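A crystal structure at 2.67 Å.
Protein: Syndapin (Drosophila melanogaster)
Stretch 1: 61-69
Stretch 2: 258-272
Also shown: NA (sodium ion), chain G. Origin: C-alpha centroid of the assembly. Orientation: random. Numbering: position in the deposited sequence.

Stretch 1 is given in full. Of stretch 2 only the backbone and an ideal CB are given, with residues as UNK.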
ATOM      1  N   GLU B  61     -20.498  25.014   3.109  1.00 30.87           N
ATOM      2  CA  GLU B  61     -21.044  24.246   4.230  1.00 31.80           C
ATOM      3  C   GLU B  61     -20.650  25.007   5.504  1.00 31.52           C
ATOM      4  O   GLU B  61     -19.624  25.715   5.483  1.00 31.54           O
ATOM      5  CB  GLU B  61     -20.556  22.798   4.187  1.00 31.21           C
ATOM      6  CG  GLU B  61     -21.121  21.945   5.272  1.00 33.29           C
ATOM      7  CD  GLU B  61     -22.519  21.471   5.019  1.00 36.10           C
ATOM      8  OE1 GLU B  61     -22.763  20.498   4.275  1.00 41.24           O
ATOM      9  OE2 GLU B  61     -23.416  22.062   5.606  1.00 42.54           O
ATOM     10  N   TYR B  62     -21.474  24.940   6.554  1.00 30.68           N
ATOM     11  CA  TYR B  62     -21.245  25.741   7.770  1.00 30.44           C
ATOM     12  C   TYR B  62     -21.636  24.954   9.010  1.00 30.31           C
ATOM     13  O   TYR B  62     -22.233  23.877   8.939  1.00 30.10           O
ATOM     14  CB  TYR B  62     -22.092  27.046   7.747  1.00 30.97           C
ATOM     15  CG  TYR B  62     -23.621  26.783   7.592  1.00 30.71           C
ATOM     16  CD1 TYR B  62     -24.126  26.292   6.391  1.00 30.09           C
ATOM     17  CD2 TYR B  62     -24.516  26.955   8.635  1.00 28.75           C
ATOM     18  CE1 TYR B  62     -25.456  26.009   6.193  1.00 28.29           C
ATOM     19  CE2 TYR B  62     -25.893  26.668   8.441  1.00 28.73           C
ATOM     20  CZ  TYR B  62     -26.352  26.184   7.198  1.00 28.08           C
ATOM     21  OH  TYR B  62     -27.693  25.854   6.904  1.00 24.81           O
ATOM     22  N   GLY B  63     -21.305  25.502  10.171  1.00 30.32           N
ATOM     23  CA  GLY B  63     -21.833  24.972  11.427  1.00 28.92           C
ATOM     24  C   GLY B  63     -21.305  23.631  11.802  1.00 28.14           C
ATOM     25  O   GLY B  63     -20.244  23.250  11.391  1.00 29.14           O
ATOM     26  N   THR B  64     -22.046  22.910  12.610  1.00 27.98           N
ATOM     27  CA  THR B  64     -21.584  21.643  13.102  1.00 26.70           C
ATOM     28  C   THR B  64     -21.631  20.643  11.951  1.00 26.75           C
ATOM     29  O   THR B  64     -21.063  19.601  12.003  1.00 26.99           O
ATOM     30  CB  THR B  64     -22.512  21.169  14.180  1.00 26.63           C
ATOM     31  OG1 THR B  64     -23.798  20.959  13.603  1.00 24.92           O
ATOM     32  CG2 THR B  64     -22.626  22.189  15.252  1.00 25.07           C
ATOM     33  N   THR B  65     -22.324  20.966  10.897  1.00 27.14           N
ATOM     34  CA  THR B  65     -22.354  20.085   9.781  1.00 27.92           C
ATOM     35  C   THR B  65     -21.003  20.193   9.084  1.00 27.99           C
ATOM     36  O   THR B  65     -20.362  19.192   8.742  1.00 27.94           O
ATOM     37  CB  THR B  65     -23.506  20.473   8.872  1.00 28.04           C
ATOM     38  OG1 THR B  65     -24.735  20.184   9.546  1.00 27.51           O
ATOM     39  CG2 THR B  65     -23.469  19.687   7.578  1.00 30.74           C
ATOM     40  N   GLU B  66     -20.560  21.412   8.889  1.00 28.03           N
ATOM     41  CA  GLU B  66     -19.206  21.613   8.436  1.00 28.97           C
ATOM     42  C   GLU B  66     -18.263  20.778   9.269  1.00 28.96           C
ATOM     43  O   GLU B  66     -17.472  20.020   8.737  1.00 29.63           O
ATOM     44  CB  GLU B  66     -18.790  23.087   8.538  1.00 29.13           C
ATOM     45  CG  GLU B  66     -17.732  23.475   7.528  1.00 30.38           C
ATOM     46  CD  GLU B  66     -17.227  24.862   7.744  1.00 35.07           C
ATOM     47  OE1 GLU B  66     -17.648  25.488   8.744  1.00 40.31           O
ATOM     48  OE2 GLU B  66     -16.447  25.361   6.906  1.00 35.20           O
ATOM     49  N   ALA B  67     -18.357  20.923  10.586  1.00 28.84           N
ATOM     50  CA  ALA B  67     -17.460  20.233  11.504  1.00 27.73           C
ATOM     51  C   ALA B  67     -17.558  18.746  11.313  1.00 27.32           C
ATOM     52  O   ALA B  67     -16.547  18.115  11.302  1.00 28.48           O
ATOM     53  CB  ALA B  67     -17.731  20.622  12.935  1.00 27.19           C
ATOM     54  N   ALA B  68     -18.752  18.179  11.142  1.00 26.67           N
ATOM     55  CA  ALA B  68     -18.851  16.764  10.759  1.00 26.02           C
ATOM     56  C   ALA B  68     -18.087  16.371   9.497  1.00 25.70           C
ATOM     57  O   ALA B  68     -17.407  15.347   9.531  1.00 24.56           O
ATOM     58  CB  ALA B  68     -20.270  16.291  10.671  1.00 25.00           C
ATOM     59  N   TRP B  69     -18.190  17.163   8.411  1.00 25.32           N
ATOM     60  CA  TRP B  69     -17.484  16.845   7.181  1.00 25.48           C
ATOM     61  C   TRP B  69     -16.031  16.774   7.563  1.00 25.51           C
ATOM     62  O   TRP B  69     -15.316  15.906   7.086  1.00 25.92           O
ATOM     63  CB  TRP B  69     -17.541  17.938   6.118  1.00 26.51           C
ATOM     64  CG  TRP B  69     -18.714  18.105   5.199  1.00 28.45           C
ATOM     65  CD1 TRP B  69     -20.014  18.401   5.545  1.00 32.68           C
ATOM     66  CD2 TRP B  69     -18.677  18.115   3.776  1.00 30.07           C
ATOM     67  NE1 TRP B  69     -20.796  18.530   4.412  1.00 31.61           N
ATOM     68  CE2 TRP B  69     -19.989  18.381   3.315  1.00 32.57           C
ATOM     69  CE3 TRP B  69     -17.665  17.919   2.835  1.00 29.69           C
ATOM     70  CZ2 TRP B  69     -20.296  18.459   1.962  1.00 33.47           C
ATOM     71  CZ3 TRP B  69     -17.976  17.983   1.505  1.00 28.17           C
ATOM     72  CH2 TRP B  69     -19.267  18.259   1.073  1.00 30.45           C
ATOM     73  N   UNK B 258     -17.663  13.198  16.478  1.00 29.68           N
ATOM     74  CA  UNK B 258     -17.863  14.339  15.621  1.00 29.14           C
ATOM     75  C   UNK B 258     -19.123  14.235  14.771  1.00 28.82           C
ATOM     76  O   UNK B 258     -19.992  15.102  14.858  1.00 28.85           O
ATOM     77  CB  UNK B 258     -16.642  14.519  14.717  1.00 29.14           C
ATOM     78  N   UNK B 259     -19.271  13.191  13.970  1.00 27.33           N
ATOM     79  CA  UNK B 259     -20.508  13.119  13.220  1.00 25.90           C
ATOM     80  C   UNK B 259     -21.722  13.311  14.113  1.00 26.87           C
ATOM     81  O   UNK B 259     -22.675  13.963  13.731  1.00 27.54           O
ATOM     82  CB  UNK B 259     -20.602  11.778  12.489  1.00 25.90           C
ATOM     83  N   UNK B 260     -21.699  12.762  15.303  1.00 27.15           N
ATOM     84  CA  UNK B 260     -22.837  12.824  16.143  1.00 28.21           C
ATOM     85  C   UNK B 260     -23.217  14.242  16.603  1.00 28.84           C
ATOM     86  O   UNK B 260     -24.364  14.553  16.774  1.00 29.29           O
ATOM     87  CB  UNK B 260     -22.588  11.929  17.359  1.00 28.21           C
ATOM     88  N   UNK B 261     -22.231  15.096  16.771  1.00 29.87           N
ATOM     89  CA  UNK B 261     -22.415  16.457  17.072  1.00 30.41           C
ATOM     90  C   UNK B 261     -23.041  17.225  15.932  1.00 31.28           C
ATOM     91  O   UNK B 261     -23.302  18.405  16.075  1.00 33.42           O
ATOM     92  CB  UNK B 261     -21.074  17.079  17.465  1.00 30.41           C
ATOM     93  N   UNK B 262     -23.216  16.639  14.765  1.00 31.30           N
ATOM     94  CA  UNK B 262     -23.827  17.429  13.708  1.00 31.27           C
ATOM     95  C   UNK B 262     -25.231  17.686  14.186  1.00 31.27           C
ATOM     96  O   UNK B 262     -25.995  16.728  14.367  1.00 31.80           O
ATOM     97  CB  UNK B 262     -23.795  16.731  12.347  1.00 31.27           C
ATOM     98  N   UNK B 263     -25.543  18.961  14.426  1.00 31.00           N
ATOM     99  CA  UNK B 263     -26.862  19.384  14.924  1.00 30.96           C
ATOM    100  C   UNK B 263     -27.587  20.397  14.031  1.00 30.67           C
ATOM    101  O   UNK B 263     -27.253  21.612  13.950  1.00 30.07           O
ATOM    102  CB  UNK B 263     -26.702  19.987  16.321  1.00 30.96           C
ATOM    103  N   UNK B 264     -28.619  19.898  13.378  1.00 29.82           N
ATOM    104  CA  UNK B 264     -29.331  20.732  12.442  1.00 29.51           C
ATOM    105  C   UNK B 264     -29.965  21.983  13.113  1.00 29.00           C
ATOM    106  O   UNK B 264     -29.934  23.080  12.575  1.00 28.83           O
ATOM    107  CB  UNK B 264     -30.412  19.897  11.752  1.00 29.51           C
ATOM    108  N   UNK B 265     -30.476  21.843  14.317  1.00 29.05           N
ATOM    109  CA  UNK B 265     -31.062  22.975  14.955  1.00 29.79           C
ATOM    110  C   UNK B 265     -30.023  24.020  15.310  1.00 30.17           C
ATOM    111  O   UNK B 265     -30.177  25.170  14.928  1.00 31.28           O
ATOM    112  CB  UNK B 265     -31.825  22.532  16.205  1.00 29.79           C
ATOM    113  N   UNK B 266     -28.969  23.652  16.027  1.00 29.56           N
ATOM    114  CA  UNK B 266     -27.880  24.581  16.181  1.00 30.43           C
ATOM    115  C   UNK B 266     -27.567  25.230  14.814  1.00 29.64           C
ATOM    116  O   UNK B 266     -27.519  26.430  14.684  1.00 28.67           O
ATOM    117  CB  UNK B 266     -26.652  23.873  16.756  1.00 30.43           C
ATOM    118  N   UNK B 267     -27.374  24.439  13.777  1.00 30.00           N
ATOM    119  CA  UNK B 267     -26.972  25.047  12.514  1.00 30.81           C
ATOM    120  C   UNK B 267     -27.998  25.979  11.911  1.00 30.14           C
ATOM    121  O   UNK B 267     -27.660  27.111  11.501  1.00 30.96           O
ATOM    122  CB  UNK B 267     -26.648  23.948  11.500  1.00 30.81           C
ATOM    123  N   UNK B 268     -29.241  25.528  11.889  1.00 28.18           N
ATOM    124  CA  UNK B 268     -30.269  26.367  11.358  1.00 26.76           C
ATOM    125  C   UNK B 268     -30.483  27.620  12.163  1.00 25.93           C
ATOM    126  O   UNK B 268     -30.734  28.661  11.579  1.00 25.65           O
ATOM    127  CB  UNK B 268     -31.579  25.582  11.263  1.00 26.76           C
ATOM    128  N   UNK B 269     -30.431  27.538  13.485  1.00 25.35           N
ATOM    129  CA  UNK B 269     -30.737  28.712  14.266  1.00 25.58           C
ATOM    130  C   UNK B 269     -29.690  29.738  13.992  1.00 26.34           C
ATOM    131  O   UNK B 269     -29.988  30.898  13.814  1.00 27.37           O
ATOM    132  CB  UNK B 269     -30.823  28.396  15.761  1.00 25.58           C
ATOM    133  N   UNK B 270     -28.454  29.282  13.867  1.00 26.57           N
ATOM    134  CA  UNK B 270     -27.348  30.143  13.619  1.00 26.09           C
ATOM    135  C   UNK B 270     -27.609  30.829  12.309  1.00 25.86           C
ATOM    136  O   UNK B 270     -27.178  31.953  12.098  1.00 25.78           O
ATOM    137  CB  UNK B 270     -26.022  29.380  13.613  1.00 26.09           C
ATOM    138  N   UNK B 271     -28.275  30.141  11.393  1.00 25.90           N
ATOM    139  CA  UNK B 271     -28.382  30.678  10.028  1.00 26.18           C
ATOM    140  C   UNK B 271     -29.331  31.853   9.983  1.00 26.39           C
ATOM    141  O   UNK B 271     -29.052  32.843   9.331  1.00 25.89           O
ATOM    142  CB  UNK B 271     -28.850  29.596   9.053  1.00 26.18           C
ATOM    143  N   UNK B 272     -30.441  31.706  10.709  1.00 26.92           N
ATOM    144  CA  UNK B 272     -31.391  32.721  10.916  1.00 26.64           C
ATOM    145  C   UNK B 272     -30.726  33.865  11.594  1.00 27.56           C
ATOM    146  O   UNK B 272     -31.059  35.010  11.291  1.00 28.36           O
ATOM    147  CB  UNK B 272     -32.589  32.208  11.718  1.00 26.64           C
TER
HETATM  148 NA    NA G 304     -17.428  26.576   4.919  1.00 33.55          NA

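Position 258 is helical, and its CA-to-CB bond points toward stretch 1, near the backbone of Ala-67 and Ala-68. The ideal CB lies 5.0 Å from Ala-67 O, which leaves room for a small or branched side chain. The residue is Thr-258. Its CG2 packs 3.8 Å from Ala-68 CA. Its backbone O and Thr-64 O both accept from water 1.

Position 259 points away, yet its backbone comes close to Ala-68. Many side chains would fit. It is Ile-259.

Position 260 points away with nothing of stretch 1 near its CB, so many side chains would do; it is Asn-260. Position 261 points sideways, and again the choice is wide. Asn-261 leads its side chain away, while its backbone O lies 3.4 Å from Thr-64 CB.

At position 262 the ideal CB is 3.9 Å from Ala-68 CB and 4.0 Å from Thr-64 O, so a small side chain suits this close approach. Ala-262 fits.

Position 263 directly precedes a helix, where Asp, Asn, Ser or Thr could cap. The bond from 263 N to Thr-64 OG1 (2.8 Å) needs a backbone N-H, so any residue but proline can make it. Asp-263 is the N-cap; its carboxylate accepts weak bonds from the N atoms of positions 265 and 266.

Positions 264 and 265 have no stretch 1 atom near their CB, and polar residues are among many that would do. They are Gln-264 and Gln-265. Position 266 points toward stretch 1, near Thr-64 CG2, but a long chain could pass it. Lys-266 does so: its CD is 4.2 Å from Thr-64 CG2, and its end leads away.

Position 267 faces the start of the stretch 1 helix. The N atoms of Thr-64 and Thr-65 and both threonine hydroxyls are nearby, so a short acid suits well. Asp-267, with chi1 m, accepts from Thr-64 N through OD1 (2.7 Å). Its OD2 accepts from Thr-64 OG1 (2.9 Å), Thr-65 N (2.9 Å) and Thr-65 OG1 (2.8 Å). Its OD1 also lies 3.3 Å from Gly-63 CA, where a CB would clash.

Position 268 points away; an apolar chain could still bend back. Leu-268 CD2 reaches within 4.3 Å of Tyr-62 OH. Position 269 is out of reach, so stretch 1 sets no demand; it is Lys-269.

Positions 270 and 271 point toward stretch 1, where the Tyr-62 ring invites large apolar or aromatic groups. Trp-270 CE3 is 3.9 Å from Tyr-62 CD2. Trp-271 CE3 lies over one face of the tyrosine ring, 4.0 Å from Tyr-62 CZ. Position 272 is out of reach and open to many side chains; it is Ser-272.

Stretch 2 (258-272) TINNADQQKDLKWWS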
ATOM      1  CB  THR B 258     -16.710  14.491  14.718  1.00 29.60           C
ATOM      2  OG1 THR B 258     -15.526  14.598  15.516  1.00 28.66           O
ATOM      3  CG2 THR B 258     -16.895  15.723  13.849  1.00 30.70           C
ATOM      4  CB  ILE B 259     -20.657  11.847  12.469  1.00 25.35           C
ATOM      5  CG1 ILE B 259     -19.565  11.801  11.416  1.00 22.65           C
ATOM      6  CG2 ILE B 259     -22.045  11.784  11.801  1.00 23.79           C
ATOM      7  CD1 ILE B 259     -19.487  10.559  10.786  1.00 17.97           C
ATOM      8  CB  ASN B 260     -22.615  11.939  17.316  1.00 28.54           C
ATOM      9  CG  ASN B 260     -23.746  11.039  17.529  1.00 34.37           C
ATOM     10  OD1 ASN B 260     -24.926  11.394  17.292  1.00 43.16           O
ATOM     11  ND2 ASN B 260     -23.436   9.842  17.955  1.00 40.06           N
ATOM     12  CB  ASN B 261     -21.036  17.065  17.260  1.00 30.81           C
ATOM     13  CG  ASN B 261     -20.371  16.632  18.516  1.00 32.43           C
ATOM     14  OD1 ASN B 261     -20.984  16.497  19.567  1.00 34.68           O
ATOM     15  ND2 ASN B 261     -19.087  16.417  18.425  1.00 37.55           N
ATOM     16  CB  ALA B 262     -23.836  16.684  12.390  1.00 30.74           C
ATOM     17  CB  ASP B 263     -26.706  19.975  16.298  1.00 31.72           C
ATOM     18  CG  ASP B 263     -28.027  20.355  16.933  1.00 34.10           C
ATOM     19  OD1 ASP B 263     -29.118  19.979  16.445  1.00 38.26           O
ATOM     20  OD2 ASP B 263     -27.963  21.039  17.962  1.00 38.21           O
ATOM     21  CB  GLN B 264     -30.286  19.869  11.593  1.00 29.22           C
ATOM     22  CG  GLN B 264     -31.298  19.092  12.372  1.00 31.87           C
ATOM     23  CD  GLN B 264     -32.347  20.013  12.996  1.00 33.38           C
ATOM     24  OE1 GLN B 264     -32.524  21.147  12.537  1.00 37.15           O
ATOM     25  NE2 GLN B 264     -33.038  19.540  14.027  1.00 31.28           N
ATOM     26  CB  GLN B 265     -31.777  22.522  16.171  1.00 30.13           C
ATOM     27  CG  GLN B 265     -32.404  23.619  16.949  1.00 32.56           C
ATOM     28  CD  GLN B 265     -33.373  23.017  17.930  1.00 37.53           C
ATOM     29  OE1 GLN B 265     -34.201  22.139  17.562  1.00 37.79           O
ATOM     30  NE2 GLN B 265     -33.271  23.436  19.183  1.00 37.70           N
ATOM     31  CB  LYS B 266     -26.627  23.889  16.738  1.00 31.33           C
ATOM     32  CG  LYS B 266     -26.176  24.322  18.111  1.00 35.13           C
ATOM     33  CD  LYS B 266     -24.630  24.569  18.140  1.00 43.54           C
ATOM     34  CE  LYS B 266     -23.962  24.799  19.587  1.00 47.32           C
ATOM     35  NZ  LYS B 266     -24.676  25.728  20.581  1.00 46.52           N
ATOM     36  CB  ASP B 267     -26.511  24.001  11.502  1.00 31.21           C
ATOM     37  CG  ASP B 267     -25.214  23.356  11.921  1.00 33.43           C
ATOM     38  OD1 ASP B 267     -24.550  23.858  12.902  1.00 37.49           O
ATOM     39  OD2 ASP B 267     -24.885  22.330  11.293  1.00 33.62           O
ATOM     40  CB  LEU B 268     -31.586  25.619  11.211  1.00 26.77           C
ATOM     41  CG  LEU B 268     -31.654  24.581  10.108  1.00 26.16           C
ATOM     42  CD1 LEU B 268     -32.967  23.992  10.253  1.00 28.30           C
ATOM     43  CD2 LEU B 268     -31.540  25.217   8.757  1.00 28.42           C
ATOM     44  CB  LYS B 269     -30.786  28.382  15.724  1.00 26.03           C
ATOM     45  CG  LYS B 269     -32.181  27.851  16.150  1.00 27.25           C
ATOM     46  CD  LYS B 269     -32.204  27.392  17.579  1.00 24.98           C
ATOM     47  CE  LYS B 269     -32.285  28.546  18.561  1.00 26.39           C
ATOM     48  NZ  LYS B 269     -32.589  28.016  19.969  1.00 28.77           N
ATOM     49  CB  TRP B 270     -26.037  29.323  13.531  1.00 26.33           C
ATOM     50  CG  TRP B 270     -24.785  30.218  13.208  1.00 27.40           C
ATOM     51  CD1 TRP B 270     -23.959  30.878  14.120  1.00 28.81           C
ATOM     52  CD2 TRP B 270     -24.287  30.580  11.913  1.00 25.20           C
ATOM     53  NE1 TRP B 270     -22.981  31.601  13.464  1.00 21.55           N
ATOM     54  CE2 TRP B 270     -23.153  31.422  12.116  1.00 23.35           C
ATOM     55  CE3 TRP B 270     -24.688  30.282  10.600  1.00 23.86           C
ATOM     56  CZ2 TRP B 270     -22.449  31.972  11.062  1.00 20.70           C
ATOM     57  CZ3 TRP B 270     -23.958  30.805   9.565  1.00 22.36           C
ATOM     58  CH2 TRP B 270     -22.848  31.649   9.810  1.00 21.89           C
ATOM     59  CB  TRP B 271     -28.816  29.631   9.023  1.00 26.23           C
ATOM     60  CG  TRP B 271     -29.036  30.228   7.658  1.00 28.13           C
ATOM     61  CD1 TRP B 271     -30.192  30.712   7.170  1.00 27.98           C
ATOM     62  CD2 TRP B 271     -28.064  30.391   6.615  1.00 28.95           C
ATOM     63  NE1 TRP B 271     -30.007  31.182   5.907  1.00 29.36           N
ATOM     64  CE2 TRP B 271     -28.710  30.976   5.540  1.00 29.63           C
ATOM     65  CE3 TRP B 271     -26.711  30.066   6.483  1.00 31.14           C
ATOM     66  CZ2 TRP B 271     -28.055  31.259   4.353  1.00 34.06           C
ATOM     67  CZ3 TRP B 271     -26.049  30.362   5.302  1.00 27.82           C
ATOM     68  CH2 TRP B 271     -26.708  30.960   4.270  1.00 32.41           C
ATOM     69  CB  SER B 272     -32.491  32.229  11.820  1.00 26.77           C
ATOM     70  OG  SER B 272     -33.391  33.309  12.060  1.00 26.84           O
TER
HETATM   71  O   HOH W   1     -20.212  18.173  14.056  1.00 47.00           O
HETATM   72  O   HOH W   2     -17.361  29.126   4.825  1.00 48.71           O
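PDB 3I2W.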